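Local structure of A197 (Sulfolobus turreted icosahedral virus, 2C0N) at residues L4-S9 / E27-S32; M47-K52 / F127-K132; L57-E62 / T121-E126. The protein is a viral glycosyltransferase of the GT-A fold, which probably transfers a sugar from an activated nucleotide donor to an acceptor. All coordinates share one frame; numbering follows the deposited sequence.

Contact 1 of 3, residues L4-S9 / E27-S32; sequences LFFIPS and EYVILS
Two neighbouring parallel strands, 4-8 and 28-31, pair here in the buried central sheet of a GT-A glycosyltransferase fold. Helix 15-23 lies between them in the chain and packs on the sheet, so the unit is a beta-alpha-beta crossover of the Rossmann-like half of the fold. The strand axes diverge by only 12°, and F5, F6, I7 and P8 stand level with Y28, V29, I30 and L31.

Backbone bonds alternate along the seam. F5 N gives to E27 O at 2.9 Å; V29 N then reaches F5 O almost along the axis of that carbonyl, at 2.8 Å. I7 repeats the pattern, its N donating to V29 O while its O receives L31 N from above the carbonyl plane.

Side chains sort by face. F6 and V29 lie alongside each other, pointing the same way, with F6 CE2 3.8 Å from V29 CG2, and the methyl L31 CD1 sits at the edge of the F6 ring; helix 37-50 covers this side through A44 and selenomethionine M47. On the face of F5, Y28, I7 and I30, the I7 chain crosses Y28 obliquely, bringing I7 CD1 to 4.2 Å from Y28 CB. Y28 has CG in the crowded position between its N and carbonyl carbon (chi1 58°), and its ring leads away from strand 4-8. The far edge of strand 28-31 is taken by an antiparallel strand of the second subunit, which extends the sheet across the dimer.

Past the last bridge, L31 O is gripped twice by one residue: S9 N approaches in the carbonyl plane at 3.0 Å, and S9 OG, held between N and the carbonyl carbon (chi1 87°), donates from above that plane at 2.8 Å.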
loop_
_atom_site.group_PDB
_atom_site.type_symbol
_atom_site.label_atom_id
_atom_site.label_comp_id
_atom_site.label_asym_id
_atom_site.label_seq_id
_atom_site.Cartn_x
_atom_site.Cartn_y
_atom_site.Cartn_z
ATOM N N LEU A 4 8.478 -7.449 -13.691
ATOM C CA LEU A 4 8.602 -6.408 -12.712
ATOM C C LEU A 4 7.551 -5.341 -13.008
ATOM O O LEU A 4 7.554 -4.703 -14.088
ATOM C CB LEU A 4 9.995 -5.797 -12.741
ATOM C CG LEU A 4 10.349 -4.833 -11.608
ATOM C CD1 LEU A 4 10.064 -5.460 -10.263
ATOM C CD2 LEU A 4 11.787 -4.468 -11.709
ATOM N N PHE A 5 6.644 -5.172 -12.046
ATOM C CA PHE A 5 5.580 -4.180 -12.156
ATOM C C PHE A 5 6.056 -2.792 -11.712
ATOM O O PHE A 5 6.607 -2.639 -10.652
ATOM C CB PHE A 5 4.367 -4.584 -11.320
ATOM C CG PHE A 5 3.543 -5.652 -11.949
ATOM C CD1 PHE A 5 4.010 -6.959 -11.988
ATOM C CD2 PHE A 5 2.321 -5.370 -12.516
ATOM C CE1 PHE A 5 3.262 -7.952 -12.588
ATOM C CE2 PHE A 5 1.565 -6.352 -13.120
ATOM C CZ PHE A 5 2.050 -7.660 -13.138
ATOM N N PHE A 6 5.787 -1.781 -12.516
ATOM C CA PHE A 6 6.089 -0.411 -12.138
ATOM C C PHE A 6 4.765 0.305 -12.052
ATOM O O PHE A 6 3.996 0.329 -13.019
ATOM C CB PHE A 6 7.010 0.246 -13.150
ATOM C CG PHE A 6 8.444 -0.230 -13.062
ATOM C CD1 PHE A 6 8.827 -1.394 -13.674
ATOM C CD2 PHE A 6 9.372 0.468 -12.312
ATOM C CE1 PHE A 6 10.130 -1.860 -13.569
ATOM C CE2 PHE A 6 10.668 0.023 -12.198
ATOM C CZ PHE A 6 11.050 -1.127 -12.818
ATOM N N ILE A 7 4.501 0.866 -10.878
ATOM C CA ILE A 7 3.228 1.465 -10.562
ATOM C C ILE A 7 3.427 2.966 -10.297
ATOM O O ILE A 7 3.885 3.325 -9.227
ATOM C CB ILE A 7 2.601 0.755 -9.340
ATOM C CG1 ILE A 7 2.380 -0.741 -9.642
ATOM C CG2 ILE A 7 1.318 1.546 -8.899
ATOM C CD1 ILE A 7 2.218 -1.664 -8.392
ATOM N N PRO A 8 3.088 3.845 -11.268
ATOM C CA PRO A 8 3.193 5.300 -11.061
ATOM C C PRO A 8 2.180 5.709 -10.008
ATOM O O PRO A 8 1.008 5.371 -10.153
ATOM C CB PRO A 8 2.806 5.881 -12.429
ATOM C CG PRO A 8 2.864 4.798 -13.362
ATOM C CD PRO A 8 2.681 3.522 -12.638
ATOM N N SER A 9 2.619 6.315 -8.927
ATOM C CA SER A 9 1.655 6.773 -7.920
ATOM C C SER A 9 1.724 8.253 -7.666
ATOM O O SER A 9 2.650 8.924 -8.132
ATOM C CB SER A 9 1.868 6.005 -6.623
ATOM O OG SER A 9 2.831 6.643 -5.864
ATOM N N GLU A 27 6.157 -8.725 -7.797
ATOM C CA GLU A 27 7.376 -7.933 -7.613
ATOM C C GLU A 27 7.182 -6.576 -8.294
ATOM O O GLU A 27 6.726 -6.506 -9.441
ATOM C CB GLU A 27 8.580 -8.647 -8.197
ATOM C CG GLU A 27 8.917 -9.914 -7.433
ATOM C CD GLU A 27 10.148 -10.545 -7.966
ATOM O OE1 GLU A 27 10.041 -11.331 -8.927
ATOM O OE2 GLU A 27 11.228 -10.245 -7.448
ATOM N N TYR A 28 7.485 -5.498 -7.571
ATOM C CA TYR A 28 7.119 -4.177 -8.054
ATOM C C TYR A 28 8.041 -3.091 -7.565
ATOM O O TYR A 28 8.802 -3.258 -6.600
ATOM C CB TYR A 28 5.681 -3.843 -7.618
ATOM C CG TYR A 28 5.495 -3.889 -6.098
ATOM C CD1 TYR A 28 5.905 -2.825 -5.314
ATOM C CD2 TYR A 28 4.918 -4.976 -5.465
ATOM C CE1 TYR A 28 5.725 -2.811 -3.952
ATOM C CE2 TYR A 28 4.739 -4.982 -4.066
ATOM C CZ TYR A 28 5.149 -3.891 -3.329
ATOM O OH TYR A 28 5.006 -3.866 -1.958
ATOM N N VAL A 29 7.913 -1.952 -8.239
ATOM C CA VAL A 29 8.390 -0.698 -7.776
ATOM C C VAL A 29 7.227 0.291 -7.875
ATOM O O VAL A 29 6.670 0.515 -8.952
ATOM C CB VAL A 29 9.541 -0.179 -8.603
ATOM C CG1 VAL A 29 9.990 1.193 -8.100
ATOM C CG2 VAL A 29 10.724 -1.152 -8.559
ATOM N N ILE A 30 6.828 0.825 -6.746
ATOM C CA ILE A 30 5.822 1.861 -6.731
ATOM C C ILE A 30 6.571 3.189 -6.774
ATOM O O ILE A 30 7.399 3.452 -5.928
ATOM C CB ILE A 30 4.957 1.835 -5.469
ATOM C CG1 ILE A 30 4.358 0.454 -5.261
ATOM C CG2 ILE A 30 3.801 2.813 -5.633
ATOM C CD1 ILE A 30 3.771 0.251 -3.926
ATOM N N LEU A 31 6.295 4.004 -7.778
ATOM C CA LEU A 31 7.061 5.201 -8.029
ATOM C C LEU A 31 6.392 6.347 -7.297
ATOM O O LEU A 31 5.177 6.565 -7.458
ATOM C CB LEU A 31 7.118 5.487 -9.532
ATOM C CG LEU A 31 7.784 4.340 -10.318
ATOM C CD1 LEU A 31 7.254 4.218 -11.709
ATOM C CD2 LEU A 31 9.228 4.539 -10.322
ATOM N N SER A 32 7.170 7.069 -6.487
ATOM C CA SER A 32 6.729 8.284 -5.847
ATOM C C SER A 32 6.460 9.365 -6.855
ATOM O O SER A 32 6.847 9.271 -8.010
ATOM C CB SER A 32 7.762 8.783 -4.842
ATOM O OG SER A 32 7.711 7.930 -3.737
#

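Contact 2 of 3, residues M47-K52 / F127-K132; sequences MFLEMK and FLEKIK
The F48 and L128 side chains cross at about a right angle where two helix ends of the GT-A fold pack together, L128 CD1 standing obliquely to the ring, 4.0 Å from F48 CE2. R125 also engages this ring as a cation-pi partner. The second aromatic, F127, turns to other surroundings: the methyl I131 CG2 lies over one face, 3.4 Å above its plane and offset toward the rim, and F154 and H158 of helix 150-158 pack against the residue.

The packing joins the C-terminal end of helix 37-50 to the short helix 125-128 that follows strand 120-124. F48 CG is anti to the backbone N (chi1 173°), which places the ring between helix 125-128 and L57 of the central sheet, touching both. L49 and E129 slide past each other in opposite directions, so that the methyl L49 CD2 rests 3.7 Å from E129 CG and touches the aliphatic part of an otherwise charged side chain.

R125 NH1 forms a salt bridge with E129 OE2 and, together with R125 NH2, also bonds the carbonyls of F48 and L49, tying the helix end to the acid. Selenomethionine M51 then centres an inverse gamma turn. Between the two segments the one polar contact, K52 with E129, lies at the exposed edge: K52, bent at every torsion beyond CB, adds a long salt bridge from NZ to E129 OE2 at 4.0 Å.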
loop_
_atom_site.group_PDB
_atom_site.type_symbol
_atom_site.label_atom_id
_atom_site.label_comp_id
_atom_site.label_asym_id
_atom_site.label_seq_id
_atom_site.Cartn_x
_atom_site.Cartn_y
_atom_site.Cartn_z
HETATM N N MSE A 47 15.458 2.001 -14.422
HETATM C CA MSE A 47 15.629 0.995 -13.388
HETATM C C MSE A 47 15.483 -0.423 -13.988
HETATM O O MSE A 47 16.319 -1.282 -13.771
HETATM C CB MSE A 47 14.608 1.190 -12.278
HETATM C CG MSE A 47 14.845 2.458 -11.404
HETATM SE SE MSE A 47 13.397 2.630 -10.115
HETATM C CE MSE A 47 13.801 0.986 -9.088
ATOM N N PHE A 48 14.432 -0.627 -14.768
ATOM C CA PHE A 48 14.174 -1.942 -15.372
ATOM C C PHE A 48 15.345 -2.451 -16.171
ATOM O O PHE A 48 15.736 -3.619 -16.021
ATOM C CB PHE A 48 12.940 -1.889 -16.263
ATOM C CG PHE A 48 12.728 -3.140 -17.034
ATOM C CD1 PHE A 48 12.184 -4.255 -16.427
ATOM C CD2 PHE A 48 13.113 -3.224 -18.359
ATOM C CE1 PHE A 48 12.026 -5.452 -17.150
ATOM C CE2 PHE A 48 12.928 -4.408 -19.087
ATOM C CZ PHE A 48 12.408 -5.514 -18.486
ATOM N N LEU A 49 15.905 -1.598 -17.024
ATOM C CA LEU A 49 16.975 -2.034 -17.929
ATOM C C LEU A 49 18.196 -2.532 -17.151
ATOM O O LEU A 49 18.900 -3.419 -17.609
ATOM C CB LEU A 49 17.366 -0.934 -18.916
ATOM C CG LEU A 49 16.293 -0.641 -19.978
ATOM C CD1 LEU A 49 16.568 0.646 -20.710
ATOM C CD2 LEU A 49 16.157 -1.794 -20.959
ATOM N N GLU A 50 18.450 -1.953 -15.985
ATOM C CA GLU A 50 19.572 -2.419 -15.156
ATOM C C GLU A 50 19.270 -3.724 -14.416
ATOM O O GLU A 50 20.201 -4.459 -14.063
ATOM C CB GLU A 50 20.021 -1.330 -14.169
ATOM C CG GLU A 50 20.515 -0.053 -14.854
ATOM C CD GLU A 50 21.750 -0.267 -15.714
ATOM O OE1 GLU A 50 22.877 0.067 -15.267
ATOM O OE2 GLU A 50 21.611 -0.780 -16.845
HETATM N N MSE A 51 17.992 -4.025 -14.200
HETATM C CA MSE A 51 17.601 -5.194 -13.422
HETATM C C MSE A 51 17.384 -6.449 -14.313
HETATM O O MSE A 51 16.264 -6.870 -14.582
HETATM C CB MSE A 51 16.402 -4.830 -12.553
HETATM C CG MSE A 51 16.749 -3.751 -11.489
HETATM SE SE MSE A 51 15.203 -2.796 -10.783
HETATM C CE MSE A 51 14.609 -4.188 -9.654
ATOM N N LYS A 52 18.511 -7.064 -14.702
ATOM C CA LYS A 52 18.570 -8.075 -15.779
ATOM C C LYS A 52 17.826 -9.383 -15.494
ATOM O O LYS A 52 17.568 -10.160 -16.403
ATOM C CB LYS A 52 20.027 -8.408 -16.132
ATOM C CG LYS A 52 20.941 -7.206 -16.398
ATOM C CD LYS A 52 20.272 -6.138 -17.252
ATOM C CE LYS A 52 21.280 -5.420 -18.155
ATOM N NZ LYS A 52 21.538 -6.257 -19.376
ATOM N N PHE A 127 12.507 -5.474 -26.766
ATOM C CA PHE A 127 12.044 -4.250 -27.409
ATOM C C PHE A 127 12.633 -2.994 -26.761
ATOM O O PHE A 127 13.070 -2.067 -27.452
ATOM C CB PHE A 127 10.528 -4.144 -27.335
ATOM C CG PHE A 127 9.996 -2.943 -28.028
ATOM C CD1 PHE A 127 10.070 -2.855 -29.395
ATOM C CD2 PHE A 127 9.432 -1.885 -27.313
ATOM C CE1 PHE A 127 9.565 -1.760 -30.063
ATOM C CE2 PHE A 127 8.941 -0.773 -27.998
ATOM C CZ PHE A 127 9.024 -0.717 -29.362
ATOM N N LEU A 128 12.581 -2.959 -25.429
ATOM C CA LEU A 128 13.043 -1.804 -24.662
ATOM C C LEU A 128 14.553 -1.607 -24.753
ATOM O O LEU A 128 15.043 -0.488 -24.703
ATOM C CB LEU A 128 12.618 -1.948 -23.209
ATOM C CG LEU A 128 11.125 -1.767 -22.965
ATOM C CD1 LEU A 128 10.779 -2.099 -21.534
ATOM C CD2 LEU A 128 10.664 -0.366 -23.297
ATOM N N GLU A 129 15.292 -2.687 -24.956
ATOM C CA GLU A 129 16.746 -2.557 -25.097
ATOM C C GLU A 129 17.160 -1.996 -26.439
ATOM O O GLU A 129 18.331 -1.647 -26.639
ATOM C CB GLU A 129 17.404 -3.918 -24.855
ATOM C CG GLU A 129 17.357 -4.242 -23.387
ATOM C CD GLU A 129 18.153 -5.451 -23.018
ATOM O OE1 GLU A 129 18.381 -6.295 -23.906
ATOM O OE2 GLU A 129 18.524 -5.533 -21.831
ATOM N N LYS A 130 16.216 -1.923 -27.360
ATOM C CA LYS A 130 16.491 -1.451 -28.721
ATOM C C LYS A 130 16.039 -0.015 -28.930
ATOM O O LYS A 130 16.521 0.659 -29.832
ATOM C CB LYS A 130 15.772 -2.331 -29.732
ATOM C CG LYS A 130 16.295 -3.754 -29.830
ATOM C CD LYS A 130 15.417 -4.567 -30.788
ATOM C CE LYS A 130 16.059 -5.890 -31.210
ATOM N NZ LYS A 130 15.558 -6.375 -32.545
ATOM N N ILE A 131 15.093 0.452 -28.119
ATOM C CA ILE A 131 14.409 1.702 -28.453
ATOM C C ILE A 131 15.327 2.876 -28.152
ATOM O O ILE A 131 16.257 2.778 -27.349
ATOM C CB ILE A 131 13.051 1.889 -27.767
ATOM C CG1 ILE A 131 13.203 1.847 -26.259
ATOM C CG2 ILE A 131 12.022 0.848 -28.335
ATOM C CD1 ILE A 131 11.896 1.967 -25.505
ATOM N N LYS A 132 15.063 3.976 -28.824
ATOM C CA LYS A 132 15.819 5.184 -28.546
ATOM C C LYS A 132 15.357 5.695 -27.184
ATOM O O LYS A 132 14.143 5.665 -26.882
ATOM C CB LYS A 132 15.682 6.168 -29.711
ATOM C CG LYS A 132 16.573 5.749 -30.894
ATOM C CD LYS A 132 16.834 6.850 -31.888
ATOM C CE LYS A 132 17.984 6.488 -32.830
ATOM N NZ LYS A 132 18.522 7.666 -33.561
#

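Contact 3 of 3, residues L57-E62 / T121-E126; sequences LAFLDE and TFIKRE
Four backbone hydrogen bonds join strand 57-60 to strand 121-124, two in each of two hydrogen-bonded antiparallel pairs. In the first pair L57 N gives to I123 O at 3.0 Å, in the carbonyl plane, while I123 N answers to L57 O at 2.8 Å from 26° above that plane. In the second, F59 N sits nearly on the C=O axis of T121, though its N-H is bent to 144°, and T121 N returns to F59 O at 2.9 Å. Between them A58 and F122 form a non-hydrogen-bonded pair, where A58 CA comes to 3.2 Å from T121 O in a CA-H...O contact.

This seam is where the GT-A sheet changes direction: strand 56-60 runs parallel to strand 3-8 on one side and antiparallel to strand 120-124 on the other. Strand 56-60 leads into D61 and E62, which open an acidic D-E-D run consistent with the DxD motif that, in GT-A relatives, binds the metal and nucleotide sugar. Here D61 is salt-bridged to R41 and E62 to R14.

On the face bearing L57, F59, T121 and I123, packing is partly within one strand. L57 has CG anti to its N (chi1 -164°), and its CD2 lies over the centre of the F59 ring, 3.7 Å above the plane; R41 makes a cation-pi contact with that ring. I123 crosses F59 obliquely, its CD1 4.1 Å from F59 CD2. The other face pairs a small residue with a large one: A58 CB meets the F122 ring at CD2, 3.8 Å away, and F71, V74 and F78 of helix 71-80 pack against F122.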
loop_
_atom_site.group_PDB
_atom_site.type_symbol
_atom_site.label_atom_id
_atom_site.label_comp_id
_atom_site.label_asym_id
_atom_site.label_seq_id
_atom_site.Cartn_x
_atom_site.Cartn_y
_atom_site.Cartn_z
ATOM N N LEU A 57 8.709 -5.639 -18.369
ATOM C CA LEU A 57 8.321 -4.457 -17.607
ATOM C C LEU A 57 6.821 -4.359 -17.756
ATOM O O LEU A 57 6.327 -4.183 -18.879
ATOM C CB LEU A 57 8.983 -3.214 -18.195
ATOM C CG LEU A 57 9.022 -1.941 -17.327
ATOM C CD1 LEU A 57 9.892 -0.895 -17.956
ATOM C CD2 LEU A 57 7.658 -1.383 -17.157
ATOM N N ALA A 58 6.109 -4.465 -16.636
ATOM C CA ALA A 58 4.662 -4.276 -16.629
ATOM C C ALA A 58 4.373 -2.925 -16.010
ATOM O O ALA A 58 4.777 -2.684 -14.863
ATOM C CB ALA A 58 3.996 -5.357 -15.836
ATOM N N PHE A 59 3.721 -2.023 -16.762
ATOM C CA PHE A 59 3.162 -0.788 -16.165
ATOM C C PHE A 59 1.732 -1.046 -15.713
ATOM O O PHE A 59 0.919 -1.594 -16.489
ATOM C CB PHE A 59 3.126 0.325 -17.206
ATOM C CG PHE A 59 4.432 1.008 -17.404
ATOM C CD1 PHE A 59 5.083 1.596 -16.347
ATOM C CD2 PHE A 59 4.975 1.119 -18.667
ATOM C CE1 PHE A 59 6.274 2.289 -16.527
ATOM C CE2 PHE A 59 6.190 1.797 -18.835
ATOM C CZ PHE A 59 6.814 2.364 -17.773
ATOM N N LEU A 60 1.448 -0.656 -14.477
ATOM C CA LEU A 60 0.148 -0.753 -13.864
ATOM C C LEU A 60 -0.116 0.525 -13.131
ATOM O O LEU A 60 0.622 0.850 -12.204
ATOM C CB LEU A 60 0.087 -1.953 -12.901
ATOM C CG LEU A 60 -1.277 -2.329 -12.307
ATOM C CD1 LEU A 60 -2.228 -2.734 -13.374
ATOM C CD2 LEU A 60 -1.084 -3.466 -11.316
ATOM N N ASP A 61 -1.122 1.292 -13.599
ATOM C CA ASP A 61 -1.492 2.546 -12.948
ATOM C C ASP A 61 -2.009 2.185 -11.572
ATOM O O ASP A 61 -2.578 1.107 -11.368
ATOM C CB ASP A 61 -2.558 3.290 -13.734
ATOM C CG ASP A 61 -1.999 4.052 -14.923
ATOM O OD1 ASP A 61 -0.762 4.228 -15.049
ATOM O OD2 ASP A 61 -2.834 4.484 -15.721
ATOM N N GLU A 62 -1.764 3.064 -10.611
ATOM C CA GLU A 62 -2.151 2.799 -9.223
ATOM C C GLU A 62 -3.680 2.663 -9.032
ATOM O O GLU A 62 -4.146 2.155 -8.018
ATOM C CB GLU A 62 -1.571 3.874 -8.325
ATOM C CG GLU A 62 -1.907 3.752 -6.843
ATOM C CD GLU A 62 -3.228 4.399 -6.455
ATOM O OE1 GLU A 62 -3.683 5.306 -7.198
ATOM O OE2 GLU A 62 -3.832 3.999 -5.424
ATOM N N THR A 121 -0.056 -2.871 -18.963
ATOM C CA THR A 121 0.680 -3.021 -20.197
ATOM C C THR A 121 1.990 -3.733 -19.916
ATOM O O THR A 121 2.737 -3.319 -19.043
ATOM C CB THR A 121 0.995 -1.647 -20.786
ATOM O OG1 THR A 121 -0.180 -0.828 -20.797
ATOM C CG2 THR A 121 1.546 -1.754 -22.169
ATOM N N PHE A 122 2.290 -4.777 -20.688
ATOM C CA PHE A 122 3.466 -5.583 -20.515
ATOM C C PHE A 122 4.382 -5.330 -21.696
ATOM O O PHE A 122 3.945 -5.418 -22.830
ATOM C CB PHE A 122 3.066 -7.063 -20.486
ATOM C CG PHE A 122 2.141 -7.423 -19.341
ATOM C CD1 PHE A 122 0.783 -7.151 -19.421
ATOM C CD2 PHE A 122 2.637 -7.988 -18.187
ATOM C CE1 PHE A 122 -0.078 -7.448 -18.373
ATOM C CE2 PHE A 122 1.803 -8.274 -17.135
ATOM C CZ PHE A 122 0.426 -8.004 -17.231
ATOM N N ILE A 123 5.651 -5.022 -21.420
ATOM C CA ILE A 123 6.589 -4.686 -22.479
ATOM C C ILE A 123 7.836 -5.548 -22.345
ATOM O O ILE A 123 8.467 -5.593 -21.313
ATOM C CB ILE A 123 6.989 -3.199 -22.461
ATOM C CG1 ILE A 123 5.757 -2.300 -22.258
ATOM C CG2 ILE A 123 7.782 -2.884 -23.690
ATOM C CD1 ILE A 123 6.089 -0.814 -22.161
ATOM N N LYS A 124 8.225 -6.205 -23.427
ATOM C CA LYS A 124 9.373 -7.098 -23.313
ATOM C C LYS A 124 10.732 -6.389 -23.371
ATOM O O LYS A 124 10.926 -5.393 -24.099
ATOM C CB LYS A 124 9.297 -8.237 -24.337
ATOM C CG LYS A 124 9.584 -7.925 -25.762
ATOM C CD LYS A 124 9.439 -9.204 -26.589
ATOM C CE LYS A 124 9.685 -9.029 -28.055
ATOM N NZ LYS A 124 9.266 -10.218 -28.887
ATOM N N ARG A 125 11.685 -6.957 -22.651
ATOM C CA ARG A 125 13.014 -6.402 -22.588
ATOM C C ARG A 125 13.665 -6.201 -23.951
ATOM O O ARG A 125 14.291 -5.177 -24.202
ATOM C CB ARG A 125 13.888 -7.312 -21.754
ATOM C CG ARG A 125 15.343 -6.884 -21.725
ATOM C CD ARG A 125 16.098 -7.701 -20.729
ATOM N NE ARG A 125 15.770 -7.347 -19.342
ATOM C CZ ARG A 125 16.243 -6.286 -18.684
ATOM N NH1 ARG A 125 17.044 -5.419 -19.277
ATOM N NH2 ARG A 125 15.894 -6.078 -17.420
ATOM N N GLU A 126 13.568 -7.212 -24.803
ATOM C CA GLU A 126 14.148 -7.134 -26.129
ATOM C C GLU A 126 13.774 -5.856 -26.848
ATOM O O GLU A 126 14.619 -5.247 -27.507
ATOM C CB GLU A 126 13.738 -8.333 -26.989
ATOM C CG GLU A 126 14.863 -9.283 -27.256
ATOM C CD GLU A 126 14.739 -9.969 -28.613
ATOM O OE1 GLU A 126 13.590 -10.310 -29.006
ATOM O OE2 GLU A 126 15.782 -10.162 -29.298
#

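How the contacts relate
Contacts 1 and 3 are core beta-sheet seams sharing one sheet: strands 3-8 and 56-60 are neighbours, and the backbones of L4 and F6 hydrogen-bond to A58. One seam is parallel, the other antiparallel, so together they span the change of direction in the sheet. Contact 2 lies farther out, about 17 Å from the chain centre to its own centre. It lacks hydrogen bonds between its segments and relies on apolar side chains with a long, solvent-facing ion pair. Helix 37-50 and the turn after it link it to contact 1, M47 packing on V29 and M51 on L4; R125, from the 121-126 segment, belongs to the helix that contacts 2 and 3 share.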